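Local coordinates for bilirubin-inducible fluorescent protein UnaG (Anguilla japonica, PDB 4I3B), which binds unconjugated bilirubin with high affinity inside a beta-barrel and, once loaded with it, emits green fluorescence on excitation, at residues 5-11 against 37-43; 17-21 against 34-38. All coordinates share one frame; numbering follows the deposited sequence.

Interaction 1. Residues 5-11 against 37-43. With BLR (3-[5-[(Z)-(4-ethenyl-3-methyl-5-oxidanylidene-pyrrol-2-ylidene)methyl]-2-[[5-[(Z)-(3-ethenyl-4-methyl-5-oxidanylidene-pyrrol-2-ylidene)methyl]-3-(3-hydroxy-3-oxopropyl)-4-methyl-1H-pyrrol-2-yl]methyl]-4-methyl-1H-pyrrol-3-yl]propanoic acid), chain G.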
ATOM      1  N   PHE A   5       2.421 -10.368   8.791  1.00 15.96           N
ATOM      2  CA  PHE A   5       1.519  -9.387   8.181  1.00 14.69           C
ATOM      3  C   PHE A   5       0.083  -9.890   8.041  1.00 13.21           C
ATOM      4  O   PHE A   5      -0.829  -9.093   7.784  1.00 13.30           O
ATOM      5  CB  PHE A   5       2.028  -8.931   6.806  1.00 14.76           C
ATOM      6  CG  PHE A   5       3.321  -8.167   6.855  1.00 15.44           C
ATOM      7  CD1 PHE A   5       3.364  -6.818   7.215  1.00 16.47           C
ATOM      8  CD2 PHE A   5       4.503  -8.812   6.545  1.00 16.74           C
ATOM      9  CE1 PHE A   5       4.580  -6.124   7.254  1.00 16.05           C
ATOM     10  CE2 PHE A   5       5.725  -8.137   6.579  1.00 17.80           C
ATOM     11  CZ  PHE A   5       5.772  -6.790   6.941  1.00 17.43           C
ATOM     12  N   VAL A   6      -0.121 -11.194   8.173  1.00 13.47           N
ATOM     13  CA  VAL A   6      -1.419 -11.788   7.878  1.00 13.65           C
ATOM     14  C   VAL A   6      -2.547 -11.294   8.762  1.00 12.75           C
ATOM     15  O   VAL A   6      -2.350 -10.980   9.936  1.00 12.17           O
ATOM     16  CB  VAL A   6      -1.278 -13.348   7.890  1.00 16.93           C
ATOM     17  CG1 VAL A   6      -2.598 -14.073   7.849  1.00 19.74           C
ATOM     18  CG2 VAL A   6      -0.418 -13.774   6.702  1.00 18.90           C
ATOM     19  N   GLY A   7      -3.726 -11.197   8.162  1.00 11.99           N
ATOM     20  CA  GLY A   7      -4.949 -10.909   8.889  1.00 12.69           C
ATOM     21  C   GLY A   7      -5.476  -9.515   8.599  1.00 10.30           C
ATOM     22  O   GLY A   7      -5.115  -8.866   7.595  1.00 11.89           O
ATOM     23  N   THR A   8      -6.360  -9.041   9.460  1.00 11.16           N
ATOM     24  CA  THR A   8      -7.041  -7.797   9.232  0.79  9.80           C
ATOM     25  C   THR A   8      -6.331  -6.625   9.910  1.00 11.32           C
ATOM     26  O   THR A   8      -5.797  -6.789  11.029  1.00 10.76           O
ATOM     27  CB  THR A   8      -8.471  -7.886   9.743  0.79 12.24           C
ATOM     28  OG1 THR A   8      -9.121  -8.953   9.062  0.79 14.03           O
ATOM     29  CG2 THR A   8      -9.228  -6.586   9.486  0.79 13.19           C
ATOM     30  N   TRP A   9      -6.359  -5.462   9.228  1.00 11.62           N
ATOM     31  CA  TRP A   9      -5.760  -4.232   9.690  1.00 12.50           C
ATOM     32  C   TRP A   9      -6.678  -3.046   9.389  1.00 12.01           C
ATOM     33  O   TRP A   9      -7.341  -3.007   8.350  1.00 13.26           O
ATOM     34  CB  TRP A   9      -4.456  -3.978   8.949  1.00 10.92           C
ATOM     35  CG  TRP A   9      -3.370  -4.940   9.203  1.00 10.78           C
ATOM     36  CD1 TRP A   9      -3.045  -6.039   8.434  1.00  9.75           C
ATOM     37  CD2 TRP A   9      -2.456  -4.914  10.287  1.00 10.84           C
ATOM     38  NE1 TRP A   9      -1.949  -6.675   8.979  1.00 11.41           N
ATOM     39  CE2 TRP A   9      -1.575  -6.009  10.119  1.00  9.57           C
ATOM     40  CE3 TRP A   9      -2.283  -4.069  11.392  1.00 10.76           C
ATOM     41  CZ2 TRP A   9      -0.521  -6.251  10.996  1.00 11.97           C
ATOM     42  CZ3 TRP A   9      -1.236  -4.332  12.274  1.00 11.04           C
ATOM     43  CH2 TRP A   9      -0.365  -5.401  12.059  1.00 11.66           C
ATOM     44  N   LYS A  10      -6.725  -2.063  10.290  1.00 11.05           N
ATOM     45  CA  LYS A  10      -7.560  -0.876  10.127  1.00 11.93           C
ATOM     46  C   LYS A  10      -6.702   0.363  10.323  1.00 11.65           C
ATOM     47  O   LYS A  10      -5.835   0.388  11.197  1.00 12.20           O
ATOM     48  CB  LYS A  10      -8.690  -0.851  11.189  1.00 18.00           C
ATOM     49  CG  LYS A  10      -9.691  -2.011  11.103  1.00 24.46           C
ATOM     50  CD  LYS A  10     -10.747  -1.905  12.197  1.00 28.63           C
ATOM     51  CE  LYS A  10     -11.394  -0.541  12.208  1.00 31.16           C
ATOM     52  NZ  LYS A  10     -12.663  -0.537  12.987  1.00 32.76           N
ATOM     53  N   ILE A  11      -6.946   1.416   9.565  1.00 10.75           N
ATOM     54  CA  ILE A  11      -6.047   2.563   9.653  0.55 11.42           C
ATOM     55  C   ILE A  11      -6.130   3.201  11.023  1.00 10.88           C
ATOM     56  O   ILE A  11      -7.187   3.247  11.646  1.00 14.15           O
ATOM     57  CB  ILE A  11      -6.251   3.611   8.529  0.55 13.51           C
ATOM     58  CG1 ILE A  11      -4.980   4.444   8.316  0.55 13.97           C
ATOM     59  CG2 ILE A  11      -7.406   4.509   8.824  0.55 16.86           C
ATOM     60  CD1 ILE A  11      -5.002   5.289   7.036  0.55 17.14           C
ATOM     61  N   THR A  37      -9.418   8.936   3.314  1.00 11.77           N
ATOM     62  CA  THR A  37      -9.888   7.564   3.496  1.00 10.83           C
ATOM     63  C   THR A  37      -9.479   6.943   4.829  1.00 11.61           C
ATOM     64  O   THR A  37      -8.477   7.318   5.428  1.00 15.56           O
ATOM     65  CB  THR A  37      -9.400   6.624   2.360  1.00 10.84           C
ATOM     66  OG1 THR A  37      -7.970   6.662   2.243  1.00 10.46           O
ATOM     67  CG2 THR A  37     -10.037   7.027   1.037  1.00 12.03           C
ATOM     68  N   THR A  38     -10.269   5.965   5.258  1.00 12.12           N
ATOM     69  CA  THR A  38      -9.932   5.150   6.412  1.00 15.21           C
ATOM     70  C   THR A  38      -9.983   3.683   5.974  1.00 14.16           C
ATOM     71  O   THR A  38     -10.958   2.977   6.211  1.00 16.27           O
ATOM     72  CB  THR A  38     -10.878   5.434   7.580  1.00 22.04           C
ATOM     73  OG1 THR A  38     -12.222   5.300   7.117  1.00 24.40           O
ATOM     74  CG2 THR A  38     -10.667   6.872   8.115  1.00 23.71           C
ATOM     75  N   PRO A  39      -8.922   3.215   5.302  1.00 10.64           N
ATOM     76  CA  PRO A  39      -8.916   1.867   4.728  1.00 10.33           C
ATOM     77  C   PRO A  39      -8.867   0.719   5.738  1.00 10.65           C
ATOM     78  O   PRO A  39      -8.396   0.862   6.863  1.00 10.94           O
ATOM     79  CB  PRO A  39      -7.642   1.877   3.891  1.00 11.12           C
ATOM     80  CG  PRO A  39      -6.746   2.908   4.573  1.00 11.63           C
ATOM     81  CD  PRO A  39      -7.734   3.985   4.905  1.00 10.76           C
ATOM     82  N   THR A  40      -9.374  -0.431   5.292  1.00  9.90           N
ATOM     83  CA  THR A  40      -9.244  -1.708   5.978  0.87 11.63           C
ATOM     84  C   THR A  40      -8.515  -2.631   5.007  1.00 10.22           C
ATOM     85  O   THR A  40      -8.814  -2.621   3.791  1.00 10.56           O
ATOM     86  CB  THR A  40     -10.618  -2.303   6.306  0.87 12.87           C
ATOM     87  OG1 THR A  40     -11.371  -1.339   7.041  0.87 15.64           O
ATOM     88  CG2 THR A  40     -10.482  -3.549   7.140  0.87 14.22           C
ATOM     89  N   LEU A  41      -7.586  -3.429   5.527  1.00 10.53           N
ATOM     90  CA  LEU A  41      -6.847  -4.418   4.748  1.00 10.22           C
ATOM     91  C   LEU A  41      -7.128  -5.804   5.269  1.00 10.50           C
ATOM     92  O   LEU A  41      -7.216  -6.002   6.488  1.00 12.58           O
ATOM     93  CB  LEU A  41      -5.353  -4.195   4.894  1.00 12.11           C
ATOM     94  CG  LEU A  41      -4.824  -2.779   4.795  1.00 11.22           C
ATOM     95  CD1 LEU A  41      -3.346  -2.737   5.101  1.00 12.04           C
ATOM     96  CD2 LEU A  41      -5.120  -2.153   3.460  1.00 11.29           C
ATOM     97  N   TYR A  42      -7.181  -6.775   4.355  1.00 11.21           N
ATOM     98  CA  TYR A  42      -7.306  -8.187   4.702  1.00 11.21           C
ATOM     99  C   TYR A  42      -6.180  -8.862   3.968  1.00  9.00           C
ATOM    100  O   TYR A  42      -6.211  -8.968   2.733  1.00 11.91           O
ATOM    101  CB  TYR A  42      -8.650  -8.759   4.242  1.00 13.15           C
ATOM    102  CG  TYR A  42      -9.838  -7.971   4.722  1.00 16.01           C
ATOM    103  CD1 TYR A  42     -10.468  -8.296   5.916  1.00 17.32           C
ATOM    104  CD2 TYR A  42     -10.317  -6.882   3.998  1.00 18.28           C
ATOM    105  CE1 TYR A  42     -11.573  -7.584   6.372  1.00 19.21           C
ATOM    106  CE2 TYR A  42     -11.392  -6.140   4.458  1.00 21.24           C
ATOM    107  CZ  TYR A  42     -12.025  -6.492   5.638  1.00 19.48           C
ATOM    108  OH  TYR A  42     -13.096  -5.745   6.066  1.00 22.63           O
ATOM    109  N   ILE A  43      -5.186  -9.292   4.729  1.00 11.31           N
ATOM    110  CA  ILE A  43      -3.978  -9.862   4.170  1.00 12.05           C
ATOM    111  C   ILE A  43      -3.956 -11.367   4.367  1.00 12.04           C
ATOM    112  O   ILE A  43      -4.191 -11.861   5.462  1.00 13.74           O
ATOM    113  CB  ILE A  43      -2.769  -9.220   4.846  1.00 12.49           C
ATOM    114  CG1 ILE A  43      -2.832  -7.721   4.614  1.00 12.82           C
ATOM    115  CG2 ILE A  43      -1.459  -9.801   4.296  1.00 12.18           C
ATOM    116  CD1 ILE A  43      -1.601  -6.942   5.085  1.00 13.49           C
TER
HETATM  117  CHA BLR G 201      -4.129   1.108   0.422  1.00  9.07           C
HETATM  118  NA  BLR G 201      -2.638  -0.931   0.289  1.00  9.01           N
HETATM  119  C1A BLR G 201      -3.593  -0.137  -0.263  1.00  8.94           C
HETATM  120  C2A BLR G 201      -3.869  -0.586  -1.545  1.00  8.73           C
HETATM  121  C3A BLR G 201      -3.033  -1.681  -1.767  1.00  8.64           C
HETATM  122  C4A BLR G 201      -2.285  -1.877  -0.613  1.00  9.52           C
HETATM  123  CMA BLR G 201      -2.964  -2.515  -3.010  1.00 10.59           C
HETATM  124  CAA BLR G 201      -4.882  -0.009  -2.484  1.00 10.02           C
HETATM  125  CBA BLR G 201      -4.280   0.829  -3.540  1.00 10.91           C
HETATM  126  CGA BLR G 201      -5.272   1.379  -4.501  1.00 11.26           C
HETATM  127  O1A BLR G 201      -6.480   1.554  -4.168  1.00 11.02           O
HETATM  128  O2A BLR G 201      -4.842   1.624  -5.685  1.00 12.11           O
HETATM  129  CHB BLR G 201      -1.294  -2.953  -0.441  1.00  9.98           C
HETATM  130  NB  BLR G 201      -1.037  -2.944   2.002  1.00 10.08           N
HETATM  131  C1B BLR G 201      -0.743  -3.446   0.715  1.00 10.26           C
HETATM  132  C2B BLR G 201       0.207  -4.476   0.846  1.00  8.31           C
HETATM  133  C3B BLR G 201       0.508  -4.681   2.076  1.00  9.89           C
HETATM  134  C4B BLR G 201      -0.212  -3.722   3.012  1.00 10.56           C
HETATM  135  CMB BLR G 201       0.755  -5.233  -0.349  1.00 10.51           C
HETATM  136  OB  BLR G 201      -0.232  -3.552   4.181  1.00 10.48           O
HETATM  137  CAB BLR G 201       1.447  -5.690   2.627  1.00 11.29           C
HETATM  138  CBB BLR G 201       1.727  -5.841   3.957  1.00 11.78           C
HETATM  139  NC  BLR G 201      -6.780   4.970  -2.018  1.00 11.07           N
HETATM  140  C1C BLR G 201      -8.069   5.627  -2.539  1.00 12.05           C
HETATM  141  C2C BLR G 201      -7.534   6.407  -3.690  1.00 11.26           C
HETATM  142  C3C BLR G 201      -6.264   6.247  -3.834  1.00  9.08           C
HETATM  143  C4C BLR G 201      -5.717   5.396  -2.890  1.00 10.58           C
HETATM  144  CMC BLR G 201      -8.469   7.204  -4.536  1.00 12.81           C
HETATM  145  OC  BLR G 201      -9.163   5.518  -2.060  1.00 14.02           O
HETATM  146  CAC BLR G 201      -5.424   6.831  -4.896  1.00 10.60           C
HETATM  147  CBC BLR G 201      -5.608   8.085  -5.376  1.00 11.63           C
HETATM  148  CHD BLR G 201      -4.429   4.996  -2.743  1.00  9.10           C
HETATM  149  ND  BLR G 201      -4.588   3.079  -1.054  1.00  9.01           N
HETATM  150  C1D BLR G 201      -3.927   3.948  -1.841  1.00  9.53           C
HETATM  151  C2D BLR G 201      -2.487   3.666  -1.670  1.00  7.22           C
HETATM  152  C3D BLR G 201      -2.351   2.638  -0.774  1.00  8.66           C
HETATM  153  C4D BLR G 201      -3.696   2.197  -0.363  1.00  8.40           C
HETATM  154  CMD BLR G 201      -1.423   4.443  -2.372  1.00  9.62           C
HETATM  155  CAD BLR G 201      -1.045   2.027  -0.345  1.00  8.55           C
HETATM  156  CBD BLR G 201      -0.626   2.566   1.008  1.00  9.06           C
HETATM  157  CGD BLR G 201      -1.297   1.825   2.107  1.00  9.44           C
HETATM  158  O1D BLR G 201      -2.007   2.453   2.913  1.00  9.49           O
HETATM  159  O2D BLR G 201      -1.130   0.593   2.264  1.00  9.44           O
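Antiparallel pairing of strands 7-15 and 40-46 builds this piece of the fatty-acid-binding-protein barrel, with G7 opposite I43, T8 opposite Y42, W9 opposite L41 and K10 opposite T40. G7 and I43 exchange two backbone bonds, as do W9 and L41, and I11 N to P39 O (3.1 Å) is a fifth, less straight one at 143°. Proline suits position 39: it has no N-H, but the strand pairing asks only for its carbonyl, and its ring packs against I11. G7 has a positive phi of 109°, where a CB would be jammed against the preceding carbonyl oxygen, so glycine fits.

W9, L41 and I43 share the inward face. With its CG beside the backbone N (chi1 -66°), the W9 indole reaches back along its own strand, and NE1 gives F5 O a nearly straight 2.9 Å bond, in the ring plane but above the carbonyl plane. I43 CD1 lies 3.8 Å from W9 CD1 and also touches vinyl carbon CBB of bilirubin, while L41 CD1 meets its lactam oxygen OB at 3.3 Å. T8, K10, T40 and Y42 take the opposite face, where polar ends suit the barrel's exterior. Past the last paired residues, I11 CD1, in one of its two conformers, packs on P39 CD at 3.7 Å.

Strand 50-56 continues the sheet beyond 40-46, Y42 OH bonding to E56, and strand 128-135 flanks 7-15. On the inward face, L119 of strand 118-125 touches both W9 and I43.

Interaction 2. Residues 17-21 against 34-38. With BLR (3-[5-[(Z)-(4-ethenyl-3-methyl-5-oxidanylidene-pyrrol-2-ylidene)methyl]-2-[[5-[(Z)-(3-ethenyl-4-methyl-5-oxidanylidene-pyrrol-2-ylidene)methyl]-3-(3-hydroxy-3-oxopropyl)-4-methyl-1H-pyrrol-2-yl]methyl]-4-methyl-1H-pyrrol-3-yl]propanoic acid), chain G.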
ATOM      1  N   PHE A  17      -0.353  12.140   3.016  1.00  8.65           N
ATOM      2  CA  PHE A  17      -0.753  11.133   2.041  1.00  8.13           C
ATOM      3  C   PHE A  17      -1.303  11.763   0.753  1.00  8.88           C
ATOM      4  O   PHE A  17      -0.939  11.355  -0.349  1.00  9.78           O
ATOM      5  CB  PHE A  17      -1.741  10.150   2.669  1.00  8.36           C
ATOM      6  CG  PHE A  17      -2.105   8.975   1.770  1.00  9.59           C
ATOM      7  CD1 PHE A  17      -1.144   8.243   1.085  1.00 11.87           C
ATOM      8  CD2 PHE A  17      -3.440   8.608   1.629  1.00  9.62           C
ATOM      9  CE1 PHE A  17      -1.514   7.179   0.292  1.00 11.88           C
ATOM     10  CE2 PHE A  17      -3.794   7.527   0.841  1.00 10.83           C
ATOM     11  CZ  PHE A  17      -2.831   6.835   0.157  1.00 11.16           C
ATOM     12  N   GLY A  18      -2.148  12.785   0.883  1.00  8.85           N
ATOM     13  CA  GLY A  18      -2.623  13.457  -0.305  1.00  9.73           C
ATOM     14  C   GLY A  18      -1.515  14.040  -1.138  1.00  9.92           C
ATOM     15  O   GLY A  18      -1.588  14.017  -2.366  1.00 10.63           O
ATOM     16  N   GLU A  19      -0.503  14.590  -0.474  1.00  9.37           N
ATOM     17  CA  GLU A  19       0.655  15.155  -1.182  1.00 10.49           C
ATOM     18  C   GLU A  19       1.422  14.058  -1.939  1.00  9.10           C
ATOM     19  O   GLU A  19       1.832  14.243  -3.093  1.00 10.38           O
ATOM     20  CB  GLU A  19       1.565  15.874  -0.183  1.00 11.16           C
ATOM     21  CG  GLU A  19       0.938  17.139   0.394  1.00 14.69           C
ATOM     22  CD  GLU A  19      -0.002  16.963   1.617  1.00 18.13           C
ATOM     23  OE1 GLU A  19      -0.408  15.845   2.005  1.00 16.18           O
ATOM     24  OE2 GLU A  19      -0.325  18.005   2.239  1.00 22.50           O
ATOM     25  N   TYR A  20       1.554  12.877  -1.327  1.00  9.01           N
ATOM     26  CA  TYR A  20       2.151  11.726  -1.996  1.00  8.88           C
ATOM     27  C   TYR A  20       1.314  11.342  -3.211  1.00  8.38           C
ATOM     28  O   TYR A  20       1.847  11.096  -4.304  1.00  8.39           O
ATOM     29  CB  TYR A  20       2.282  10.547  -1.018  1.00  9.82           C
ATOM     30  CG  TYR A  20       2.654   9.287  -1.744  1.00  9.21           C
ATOM     31  CD1 TYR A  20       3.970   9.018  -2.067  1.00 10.48           C
ATOM     32  CD2 TYR A  20       1.678   8.378  -2.169  1.00 10.18           C
ATOM     33  CE1 TYR A  20       4.299   7.879  -2.770  1.00  9.04           C
ATOM     34  CE2 TYR A  20       2.007   7.244  -2.877  1.00 11.60           C
ATOM     35  CZ  TYR A  20       3.299   6.990  -3.172  1.00 10.31           C
ATOM     36  OH  TYR A  20       3.597   5.849  -3.889  1.00 12.06           O
ATOM     37  N   LEU A  21      -0.012  11.301  -3.056  1.00  9.60           N
ATOM     38  CA  LEU A  21      -0.867  10.914  -4.168  1.00 10.37           C
ATOM     39  C   LEU A  21      -0.762  11.908  -5.336  1.00  9.17           C
ATOM     40  O   LEU A  21      -0.731  11.514  -6.498  1.00 10.53           O
ATOM     41  CB  LEU A  21      -2.316  10.725  -3.693  1.00  9.55           C
ATOM     42  CG  LEU A  21      -2.540   9.562  -2.711  1.00  8.99           C
ATOM     43  CD1 LEU A  21      -3.991   9.568  -2.281  1.00 10.92           C
ATOM     44  CD2 LEU A  21      -2.215   8.237  -3.368  1.00 11.06           C
ATOM     45  N   GLY A  34      -8.396  10.416  -1.371  1.00 11.19           N
ATOM     46  CA  GLY A  34      -7.512   9.418  -0.780  1.00 11.45           C
ATOM     47  C   GLY A  34      -6.986   9.839   0.581  1.00 10.02           C
ATOM     48  O   GLY A  34      -6.911   9.043   1.526  1.00 10.50           O
ATOM     49  N   ASP A  35      -6.618  11.106   0.707  1.00 10.59           N
ATOM     50  CA  ASP A  35      -6.120  11.590   1.984  1.00 10.77           C
ATOM     51  C   ASP A  35      -7.120  11.375   3.116  1.00 12.58           C
ATOM     52  O   ASP A  35      -6.705  11.112   4.234  1.00 14.12           O
ATOM     53  CB  ASP A  35      -5.727  13.062   1.931  1.00 10.94           C
ATOM     54  CG  ASP A  35      -4.947  13.509   3.153  1.00 11.89           C
ATOM     55  OD1 ASP A  35      -3.750  13.170   3.241  1.00 12.18           O
ATOM     56  OD2 ASP A  35      -5.515  14.181   4.031  1.00 16.94           O
ATOM     57  N   ALA A  36      -8.412  11.446   2.807  1.00 11.97           N
ATOM     58  CA  ALA A  36      -9.467  11.333   3.809  1.00 12.47           C
ATOM     59  C   ALA A  36      -9.899   9.911   4.085  1.00 11.91           C
ATOM     60  O   ALA A  36     -10.689   9.687   4.991  1.00 13.65           O
ATOM     61  CB  ALA A  36     -10.693  12.176   3.369  1.00 13.78           C
ATOM     62  N   THR A  37      -9.418   8.936   3.314  1.00 11.77           N
ATOM     63  CA  THR A  37      -9.888   7.564   3.496  1.00 10.83           C
ATOM     64  C   THR A  37      -9.479   6.943   4.829  1.00 11.61           C
ATOM     65  O   THR A  37      -8.477   7.318   5.428  1.00 15.56           O
ATOM     66  CB  THR A  37      -9.400   6.624   2.360  1.00 10.84           C
ATOM     67  OG1 THR A  37      -7.970   6.662   2.243  1.00 10.46           O
ATOM     68  CG2 THR A  37     -10.037   7.027   1.037  1.00 12.03           C
ATOM     69  N   THR A  38     -10.269   5.965   5.258  1.00 12.12           N
ATOM     70  CA  THR A  38      -9.932   5.150   6.412  1.00 15.21           C
ATOM     71  C   THR A  38      -9.983   3.683   5.974  1.00 14.16           C
ATOM     72  O   THR A  38     -10.958   2.977   6.211  1.00 16.27           O
ATOM     73  CB  THR A  38     -10.878   5.434   7.580  1.00 22.04           C
ATOM     74  OG1 THR A  38     -12.222   5.300   7.117  1.00 24.40           O
ATOM     75  CG2 THR A  38     -10.667   6.872   8.115  1.00 23.71           C
TER
HETATM   76  CHA BLR G 201      -4.129   1.108   0.422  1.00  9.07           C
HETATM   77  NA  BLR G 201      -2.638  -0.931   0.289  1.00  9.01           N
HETATM   78  C1A BLR G 201      -3.593  -0.137  -0.263  1.00  8.94           C
HETATM   79  C2A BLR G 201      -3.869  -0.586  -1.545  1.00  8.73           C
HETATM   80  C3A BLR G 201      -3.033  -1.681  -1.767  1.00  8.64           C
HETATM   81  C4A BLR G 201      -2.285  -1.877  -0.613  1.00  9.52           C
HETATM   82  CMA BLR G 201      -2.964  -2.515  -3.010  1.00 10.59           C
HETATM   83  CAA BLR G 201      -4.882  -0.009  -2.484  1.00 10.02           C
HETATM   84  CBA BLR G 201      -4.280   0.829  -3.540  1.00 10.91           C
HETATM   85  CGA BLR G 201      -5.272   1.379  -4.501  1.00 11.26           C
HETATM   86  O1A BLR G 201      -6.480   1.554  -4.168  1.00 11.02           O
HETATM   87  O2A BLR G 201      -4.842   1.624  -5.685  1.00 12.11           O
HETATM   88  CHB BLR G 201      -1.294  -2.953  -0.441  1.00  9.98           C
HETATM   89  NB  BLR G 201      -1.037  -2.944   2.002  1.00 10.08           N
HETATM   90  C1B BLR G 201      -0.743  -3.446   0.715  1.00 10.26           C
HETATM   91  C2B BLR G 201       0.207  -4.476   0.846  1.00  8.31           C
HETATM   92  C3B BLR G 201       0.508  -4.681   2.076  1.00  9.89           C
HETATM   93  C4B BLR G 201      -0.212  -3.722   3.012  1.00 10.56           C
HETATM   94  CMB BLR G 201       0.755  -5.233  -0.349  1.00 10.51           C
HETATM   95  OB  BLR G 201      -0.232  -3.552   4.181  1.00 10.48           O
HETATM   96  CAB BLR G 201       1.447  -5.690   2.627  1.00 11.29           C
HETATM   97  CBB BLR G 201       1.727  -5.841   3.957  1.00 11.78           C
HETATM   98  NC  BLR G 201      -6.780   4.970  -2.018  1.00 11.07           N
HETATM   99  C1C BLR G 201      -8.069   5.627  -2.539  1.00 12.05           C
HETATM  100  C2C BLR G 201      -7.534   6.407  -3.690  1.00 11.26           C
HETATM  101  C3C BLR G 201      -6.264   6.247  -3.834  1.00  9.08           C
HETATM  102  C4C BLR G 201      -5.717   5.396  -2.890  1.00 10.58           C
HETATM  103  CMC BLR G 201      -8.469   7.204  -4.536  1.00 12.81           C
HETATM  104  OC  BLR G 201      -9.163   5.518  -2.060  1.00 14.02           O
HETATM  105  CAC BLR G 201      -5.424   6.831  -4.896  1.00 10.60           C
HETATM  106  CBC BLR G 201      -5.608   8.085  -5.376  1.00 11.63           C
HETATM  107  CHD BLR G 201      -4.429   4.996  -2.743  1.00  9.10           C
HETATM  108  ND  BLR G 201      -4.588   3.079  -1.054  1.00  9.01           N
HETATM  109  C1D BLR G 201      -3.927   3.948  -1.841  1.00  9.53           C
HETATM  110  C2D BLR G 201      -2.487   3.666  -1.670  1.00  7.22           C
HETATM  111  C3D BLR G 201      -2.351   2.638  -0.774  1.00  8.66           C
HETATM  112  C4D BLR G 201      -3.696   2.197  -0.363  1.00  8.40           C
HETATM  113  CMD BLR G 201      -1.423   4.443  -2.372  1.00  9.62           C
HETATM  114  CAD BLR G 201      -1.045   2.027  -0.345  1.00  8.55           C
HETATM  115  CBD BLR G 201      -0.626   2.566   1.008  1.00  9.06           C
HETATM  116  CGD BLR G 201      -1.297   1.825   2.107  1.00  9.44           C
HETATM  117  O1D BLR G 201      -2.007   2.453   2.913  1.00  9.49           O
HETATM  118  O2D BLR G 201      -1.130   0.593   2.264  1.00  9.44           O
HETATM  119  O   HOH W   1      -2.389  12.100   5.272  0.92 11.37           O
HETATM  120  O   HOH W   2      -2.250  15.482   3.967  0.75 13.78           O
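The F17 ring has L21 CD1 over one face, 3.7 Å above the plane and offset toward the rim, while its edge is met in plane by G34 O and by bilirubin C1D. This belongs to the helix-turn-helix lid of the fatty-acid-binding-protein fold, where helices 17-23 and 28-36 close one end of the barrel. CG of F17 lies anti to the backbone N (chi1 -174°), which sends the ring inward, and CZ comes to 3.7 Å from C2D of one of the two inner pyrroles of bilirubin. R132 makes a cation-pi contact with the ring; a large flat phenylalanine suits a place between lid and pigment. L21 is equally apt: CD1 packs on G34 CA and bilirubin CBC, and CD2 on the same vinyl group.

Glycines let the helices come close. A CB on G34 would clash with L21 CD1, and one on G18 would press tightly on D35 CB. The CA atoms of G18 and D35 are 4.6 Å apart.

G34 O takes two bonds from T37, one from N and one from OG1; the hydroxyl, 2.7 Å away, lies in the carbonyl plane on a lone pair. T37 OG1 also bonds R132, so this threonine links G34 O to a bilirubin-binding residue.

On the outer side, D35 OD1 accepts from G18 N and from two waters. One water links it to F17 N; the other bridges to E19 OE1, probably easing the repulsion between E19 OE1 and D35 OD1, 4.5 Å apart. The direct G18 N to D35 OD1 bond is 2.9 Å long, reaches the anti side of the oxygen and lies 25° out of the carboxylate plane.

The two contacts have centres about 16 Å apart and share T37 and T38. Strand 7-15 leads into helix 17-23, helix 28-36 follows, and the chain then re-enters the sheet as strand 40-46. Interaction 1 therefore pairs the strands before and after the helical lid, and interaction 2 joins the two lid helices, which lie in sequence between the paired strands, with 34-38 running into 37-43. T37 and T38 form the passage from lid to barrel wall. Both contacts touch the same bilirubin, 5-11/37-43 chiefly at the ring bearing OB and 17-21/34-38 at the ring bearing OC and the pyrrole next to it, so wall and lid enclose opposite ends of one pigment.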